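Local coordinates for SLH domain-containing protein (Pseudoflavonifractor capillosus, PDB 4OJU) that is of unknown function but carries BspA-type leucine-rich repeats, which probably serve in binding other proteins, and binds magnesium ions, at residues Tyr14-Trp19 with Ala43-Glu48; Thr69-Pro74 with Leu83-Cys88. All blocks are in the same frame, centred on the assembly; numbering follows the deposited sequence.

Contact 1. Residues Tyr14-Trp19 with Ala43-Glu48. With EDO (1,2-ethanediol), chain G.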
loop_
_atom_site.group_PDB
_atom_site.type_symbol
_atom_site.label_atom_id
_atom_site.label_comp_id
_atom_site.label_asym_id
_atom_site.label_seq_id
_atom_site.Cartn_x
_atom_site.Cartn_y
_atom_site.Cartn_z
ATOM N N TYR A 14 -21.699 -0.402 -24.154
ATOM C CA TYR A 14 -22.199 -0.946 -22.892
ATOM C C TYR A 14 -23.079 -2.167 -23.039
ATOM O O TYR A 14 -24.028 -2.163 -23.836
ATOM C CB TYR A 14 -23.026 0.123 -22.160
ATOM C CG TYR A 14 -22.289 1.410 -21.922
ATOM C CD1 TYR A 14 -21.278 1.491 -20.969
ATOM C CD2 TYR A 14 -22.596 2.557 -22.651
ATOM C CE1 TYR A 14 -20.590 2.681 -20.745
ATOM C CE2 TYR A 14 -21.906 3.747 -22.445
ATOM C CZ TYR A 14 -20.913 3.804 -21.479
ATOM O OH TYR A 14 -20.213 4.958 -21.264
ATOM N N THR A 15 -22.807 -3.186 -22.218
ATOM C CA THR A 15 -23.683 -4.356 -22.105
ATOM C C THR A 15 -24.408 -4.244 -20.778
ATOM O O THR A 15 -23.757 -4.048 -19.763
ATOM C CB THR A 15 -22.927 -5.699 -22.188
ATOM O OG1 THR A 15 -22.064 -5.704 -23.315
ATOM C CG2 THR A 15 -23.883 -6.899 -22.213
ATOM N N PHE A 16 -25.732 -4.412 -20.780
ATOM C CA PHE A 16 -26.512 -4.394 -19.555
ATOM C C PHE A 16 -27.291 -5.654 -19.386
ATOM O O PHE A 16 -27.841 -6.180 -20.370
ATOM C CB PHE A 16 -27.524 -3.234 -19.543
ATOM C CG PHE A 16 -26.938 -1.864 -19.635
ATOM C CD1 PHE A 16 -26.525 -1.186 -18.489
ATOM C CD2 PHE A 16 -26.795 -1.240 -20.866
ATOM C CE1 PHE A 16 -25.959 0.089 -18.582
ATOM C CE2 PHE A 16 -26.259 0.033 -20.953
ATOM C CZ PHE A 16 -25.835 0.693 -19.813
ATOM N N GLU A 17 -27.410 -6.102 -18.125
ATOM C CA GLU A 17 -28.307 -7.196 -17.803
ATOM C C GLU A 17 -29.452 -6.587 -17.029
ATOM O O GLU A 17 -29.216 -5.849 -16.059
ATOM C CB GLU A 17 -27.615 -8.306 -17.017
ATOM C CG GLU A 17 -26.775 -9.189 -17.915
ATOM C CD GLU A 17 -26.000 -10.276 -17.207
ATOM O OE1 GLU A 17 -25.863 -10.202 -15.966
ATOM O OE2 GLU A 17 -25.500 -11.188 -17.900
ATOM N N ILE A 18 -30.670 -6.795 -17.511
ATOM C CA ILE A 18 -31.884 -6.314 -16.856
ATOM C C ILE A 18 -32.411 -7.489 -16.055
ATOM O O ILE A 18 -32.660 -8.546 -16.636
ATOM C CB ILE A 18 -32.917 -5.761 -17.888
ATOM C CG1 ILE A 18 -32.346 -4.516 -18.606
ATOM C CG2 ILE A 18 -34.265 -5.457 -17.228
ATOM C CD1 ILE A 18 -33.069 -4.201 -19.927
ATOM N N TRP A 19 -32.594 -7.288 -14.741
ATOM C CA TRP A 19 -33.044 -8.292 -13.781
ATOM C C TRP A 19 -34.544 -8.263 -13.611
ATOM O O TRP A 19 -35.156 -7.227 -13.838
ATOM C CB TRP A 19 -32.369 -8.003 -12.435
ATOM C CG TRP A 19 -30.881 -8.010 -12.533
ATOM C CD1 TRP A 19 -30.060 -6.938 -12.724
ATOM C CD2 TRP A 19 -30.041 -9.158 -12.469
ATOM N NE1 TRP A 19 -28.757 -7.360 -12.810
ATOM C CE2 TRP A 19 -28.716 -8.720 -12.665
ATOM C CE3 TRP A 19 -30.277 -10.523 -12.256
ATOM C CZ2 TRP A 19 -27.626 -9.597 -12.634
ATOM C CZ3 TRP A 19 -29.189 -11.392 -12.197
ATOM C CH2 TRP A 19 -27.882 -10.928 -12.396
ATOM N N ALA A 43 -27.969 6.475 -17.235
ATOM C CA ALA A 43 -28.707 6.257 -15.986
ATOM C C ALA A 43 -29.815 5.213 -16.167
ATOM O O ALA A 43 -30.337 4.689 -15.187
ATOM C CB ALA A 43 -29.318 7.571 -15.518
ATOM N N SER A 44 -30.213 4.962 -17.412
ATOM C CA SER A 44 -31.252 3.983 -17.692
ATOM C C SER A 44 -30.990 3.255 -19.013
ATOM O O SER A 44 -30.200 3.713 -19.835
ATOM C CB SER A 44 -32.635 4.635 -17.704
ATOM O OG SER A 44 -32.796 5.471 -18.833
ATOM N N VAL A 45 -31.639 2.108 -19.189
ATOM C CA VAL A 45 -31.520 1.283 -20.394
ATOM C C VAL A 45 -32.936 0.828 -20.786
ATOM O O VAL A 45 -33.769 0.584 -19.911
ATOM C CB VAL A 45 -30.500 0.118 -20.210
ATOM C CG1 VAL A 45 -30.861 -0.772 -19.036
ATOM C CG2 VAL A 45 -30.339 -0.704 -21.478
ATOM N N THR A 46 -33.213 0.804 -22.097
ATOM C CA THR A 46 -34.519 0.433 -22.647
ATOM C C THR A 46 -34.428 -0.950 -23.272
ATOM O O THR A 46 -33.501 -1.209 -24.047
ATOM C CB THR A 46 -34.932 1.502 -23.665
ATOM O OG1 THR A 46 -34.965 2.768 -23.018
ATOM C CG2 THR A 46 -36.274 1.235 -24.329
ATOM N N ASP A 47 -35.391 -1.834 -22.947
ATOM C CA ASP A 47 -35.416 -3.180 -23.525
ATOM C C ASP A 47 -36.106 -3.147 -24.895
ATOM O O ASP A 47 -36.530 -2.074 -25.345
ATOM C CB ASP A 47 -36.055 -4.217 -22.572
ATOM C CG ASP A 47 -37.534 -4.093 -22.237
ATOM O OD1 ASP A 47 -38.265 -3.352 -22.962
ATOM O OD2 ASP A 47 -37.973 -4.749 -21.264
ATOM N N GLU A 48 -36.206 -4.308 -25.562
ATOM C CA GLU A 48 -36.809 -4.418 -26.906
ATOM C C GLU A 48 -38.276 -3.948 -26.957
ATOM O O GLU A 48 -38.716 -3.495 -28.011
ATOM C CB GLU A 48 -36.675 -5.846 -27.472
ATOM C CG GLU A 48 -37.370 -6.937 -26.664
ATOM C CD GLU A 48 -36.867 -8.356 -26.881
ATOM O OE1 GLU A 48 -36.644 -8.756 -28.048
ATOM O OE2 GLU A 48 -36.746 -9.089 -25.872
HETATM C C1 EDO G . -32.921 5.472 -22.143
HETATM O O1 EDO G . -32.988 4.240 -21.445
HETATM C C2 EDO G . -32.063 5.301 -23.409
HETATM O O2 EDO G . -32.641 4.284 -24.215
#
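Phe16, Ile18 and Val45 form a buried apolar layer between two strands of one mixed sheet, in which strand 14-19 pairs with 5-11 and 24-29, and strand 44-46 with 52-58. The two backbones lie too far apart to pair with each other, with Phe16 CA 7.6 Å from Val45 CA. Val45 sits over one face of the Phe16 ring in a CH-pi contact: its CB lies 4.2 Å from the ring centroid and 19° off the normal, displaced toward the rim on which CD2 lies. The closest touch is Phe16 CD2 to Val45 CG2, at 3.6 Å. The two methyls of Val45 divide the work. CG2, anti to the backbone N, reaches the ring, while CG1, set between N and the carbonyl carbon (chi1 57°), also meets Ile18 CG1 at 4.1 Å. Beyond it, Ile18 CD1 ends 4.0 Å from Asp47 CB; the Asp47 carboxylate is hydrogen-bonded to the Tyr53 hydroxyl and Gln51 N. Replacing Phe16 by an alanine would remove the ring, and is likely to leave Val45 without the face it rests on and open a gap between the strands. Ser44 OG, also hydrogen-bonded to Glu52, and Thr46 OG1 both bond O1 of an ethanediol probably from the crystallisation liquor. Strand 44-46 thus meets strand 14-19 through apolar side chains, while the CB atoms of Ser44 and Thr46 point away from it.

Contact 2. Residues Thr69-Pro74 with Leu83-Cys88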
loop_
_atom_site.group_PDB
_atom_site.type_symbol
_atom_site.label_atom_id
_atom_site.label_comp_id
_atom_site.label_asym_id
_atom_site.label_seq_id
_atom_site.Cartn_x
_atom_site.Cartn_y
_atom_site.Cartn_z
ATOM N N THR A 69 -10.340 7.252 -19.844
ATOM C CA THR A 69 -9.614 8.366 -19.226
ATOM C C THR A 69 -10.483 9.026 -18.164
ATOM O O THR A 69 -9.976 9.673 -17.254
ATOM C CB THR A 69 -9.173 9.381 -20.281
ATOM O OG1 THR A 69 -10.312 9.745 -21.065
ATOM C CG2 THR A 69 -8.047 8.850 -21.178
ATOM N N GLY A 70 -11.784 8.880 -18.308
ATOM C CA GLY A 70 -12.752 9.468 -17.394
ATOM C C GLY A 70 -14.049 8.699 -17.373
ATOM O O GLY A 70 -14.352 7.955 -18.308
ATOM N N VAL A 71 -14.811 8.854 -16.299
ATOM C CA VAL A 71 -16.082 8.172 -16.166
ATOM C C VAL A 71 -17.049 8.988 -15.317
ATOM O O VAL A 71 -16.660 9.544 -14.291
ATOM C CB VAL A 71 -15.935 6.710 -15.612
ATOM C CG1 VAL A 71 -15.319 6.672 -14.212
ATOM C CG2 VAL A 71 -17.278 5.949 -15.640
ATOM N N THR A 72 -18.324 9.025 -15.751
ATOM C CA THR A 72 -19.428 9.547 -14.960
ATOM C C THR A 72 -20.274 8.346 -14.588
ATOM O O THR A 72 -20.762 7.646 -15.471
ATOM C CB THR A 72 -20.229 10.621 -15.674
ATOM O OG1 THR A 72 -19.389 11.749 -15.859
ATOM C CG2 THR A 72 -21.447 11.055 -14.870
ATOM N N VAL A 73 -20.392 8.079 -13.294
ATOM C CA VAL A 73 -21.242 7.037 -12.736
ATOM C C VAL A 73 -22.556 7.768 -12.396
ATOM O O VAL A 73 -22.526 8.678 -11.570
ATOM C CB VAL A 73 -20.571 6.345 -11.530
ATOM C CG1 VAL A 73 -21.483 5.275 -10.946
ATOM C CG2 VAL A 73 -19.219 5.752 -11.925
ATOM N N PRO A 74 -23.667 7.502 -13.110
ATOM C CA PRO A 74 -24.881 8.322 -12.923
ATOM C C PRO A 74 -25.557 8.095 -11.581
ATOM O O PRO A 74 -25.307 7.070 -10.943
ATOM C CB PRO A 74 -25.769 7.892 -14.087
ATOM C CG PRO A 74 -25.373 6.473 -14.322
ATOM C CD PRO A 74 -23.872 6.481 -14.152
ATOM N N LEU A 83 -13.580 -4.872 -8.481
ATOM C CA LEU A 83 -12.688 -4.647 -9.632
ATOM C C LEU A 83 -13.403 -3.981 -10.827
ATOM O O LEU A 83 -12.931 -4.127 -11.935
ATOM C CB LEU A 83 -12.070 -6.004 -10.082
ATOM C CG LEU A 83 -11.119 -6.664 -9.108
ATOM C CD1 LEU A 83 -10.848 -8.112 -9.483
ATOM C CD2 LEU A 83 -9.788 -5.935 -9.079
ATOM N N ALA A 84 -14.501 -3.243 -10.614
ATOM C CA ALA A 84 -15.271 -2.650 -11.727
ATOM C C ALA A 84 -14.404 -1.790 -12.639
ATOM O O ALA A 84 -14.534 -1.874 -13.852
ATOM C CB ALA A 84 -16.435 -1.821 -11.195
ATOM N N PHE A 85 -13.500 -0.978 -12.059
ATOM C CA PHE A 85 -12.619 -0.111 -12.847
ATOM C C PHE A 85 -11.144 -0.438 -12.615
ATOM O O PHE A 85 -10.286 0.428 -12.798
ATOM C CB PHE A 85 -12.871 1.359 -12.495
ATOM C CG PHE A 85 -14.263 1.818 -12.819
ATOM C CD1 PHE A 85 -14.579 2.280 -14.089
ATOM C CD2 PHE A 85 -15.263 1.788 -11.852
ATOM C CE1 PHE A 85 -15.867 2.710 -14.385
ATOM C CE2 PHE A 85 -16.547 2.234 -12.146
ATOM C CZ PHE A 85 -16.852 2.656 -13.421
ATOM N N ALA A 86 -10.841 -1.659 -12.228
ATOM C CA ALA A 86 -9.461 -1.988 -11.924
ATOM C C ALA A 86 -8.569 -2.062 -13.152
ATOM O O ALA A 86 -9.036 -2.429 -14.237
ATOM C CB ALA A 86 -9.417 -3.306 -11.185
ATOM N N TYR A 87 -7.272 -1.747 -12.963
ATOM C CA TYR A 87 -6.195 -1.787 -13.959
ATOM C C TYR A 87 -6.477 -0.861 -15.150
ATOM O O TYR A 87 -6.000 -1.114 -16.258
ATOM C CB TYR A 87 -5.893 -3.239 -14.414
ATOM C CG TYR A 87 -5.716 -4.175 -13.239
ATOM C CD1 TYR A 87 -4.574 -4.121 -12.443
ATOM C CD2 TYR A 87 -6.714 -5.077 -12.886
ATOM C CE1 TYR A 87 -4.437 -4.931 -11.315
ATOM C CE2 TYR A 87 -6.576 -5.911 -11.774
ATOM C CZ TYR A 87 -5.445 -5.821 -10.981
ATOM O OH TYR A 87 -5.306 -6.642 -9.891
ATOM N N CYS A 88 -7.190 0.245 -14.891
ATOM C CA CYS A 88 -7.489 1.277 -15.902
ATOM C C CYS A 88 -6.408 2.332 -15.779
ATOM O O CYS A 88 -6.534 3.293 -15.031
ATOM C CB CYS A 88 -8.890 1.849 -15.721
ATOM S SG CYS A 88 -10.204 0.692 -16.175
#
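Phe85 reaches from the loop after strand 79-80 to Val71 and Val73 on segment 69-74, and these three buried side chains make the whole contact. The apolar touches come from the far end of the ring. Val71 CG2 stands 3.7 Å from Phe85 CE1, and the same methyl lies 4.0 Å from Phe85 CZ, so it spans two neighbouring ring carbons. Val71 CG1 adds a second touch at Phe85 CE1, 4.0 Å away. Val73 contributes one methyl, CG2, at 4.2 Å from Phe85 CZ. Both valines approach the ring obliquely. They do so with different torsions: CG2 is anti to the backbone N in Val71, but in Val73 it is CG1 that takes that place (chi1 179°), leaving CG2 anti to the carbonyl carbon. Their spacing, two residues apart on an extended segment, turns both side chains to the same side.

Within the loop, the backbone forms two turns. A type I turn runs from Leu83 to Ala86, with a weak bond from Ala86 N to Leu83 O at 3.2 Å, and a type II turn follows from Phe85 to Cys88. Phe85 belongs to both turns, and its ring extends from there toward the strand. On the strand side, Thr72 OG1 is hydrogen-bonded to the Tyr38 hydroxyl, and Val73 O to Ser97 OG.

Aromatic interactions continue beyond the two segments: the Phe85 ring stacks with Phe63 and meets Phe108 in a nearly parallel arrangement, consistent with the recurrent aromatic positions of BspA-type repeats. Strand 70-72 lies between strands 38-40 and 93-95 in a parallel sheet, while Ile58 of strand 52-58 packs against Phe85 and Ala84.

Contact 1 closes before contact 2 opens along the chain, and their centres are 18 Å apart. They nevertheless touch where the start of 43-48 meets the end of 69-74, with Ala43 CA 3.7 Å from Pro74 CG. A hydrogen bond from Ser76 OG to Ala43 O lies close by. Both contacts are apolar and centre on a phenylalanine ring, met by one valine in contact 1 and two in contact 2, but contact 1 joins two strands at the N-terminal end, whereas contact 2 lies within the leucine-rich repeat region. Contact 1 lies away from the magnesium-binding residues. Contact 2 is nearer: the side chain of Phe85 is about 12 Å from that of Asp112, a magnesium-binding residue whose ion is absent from this chain.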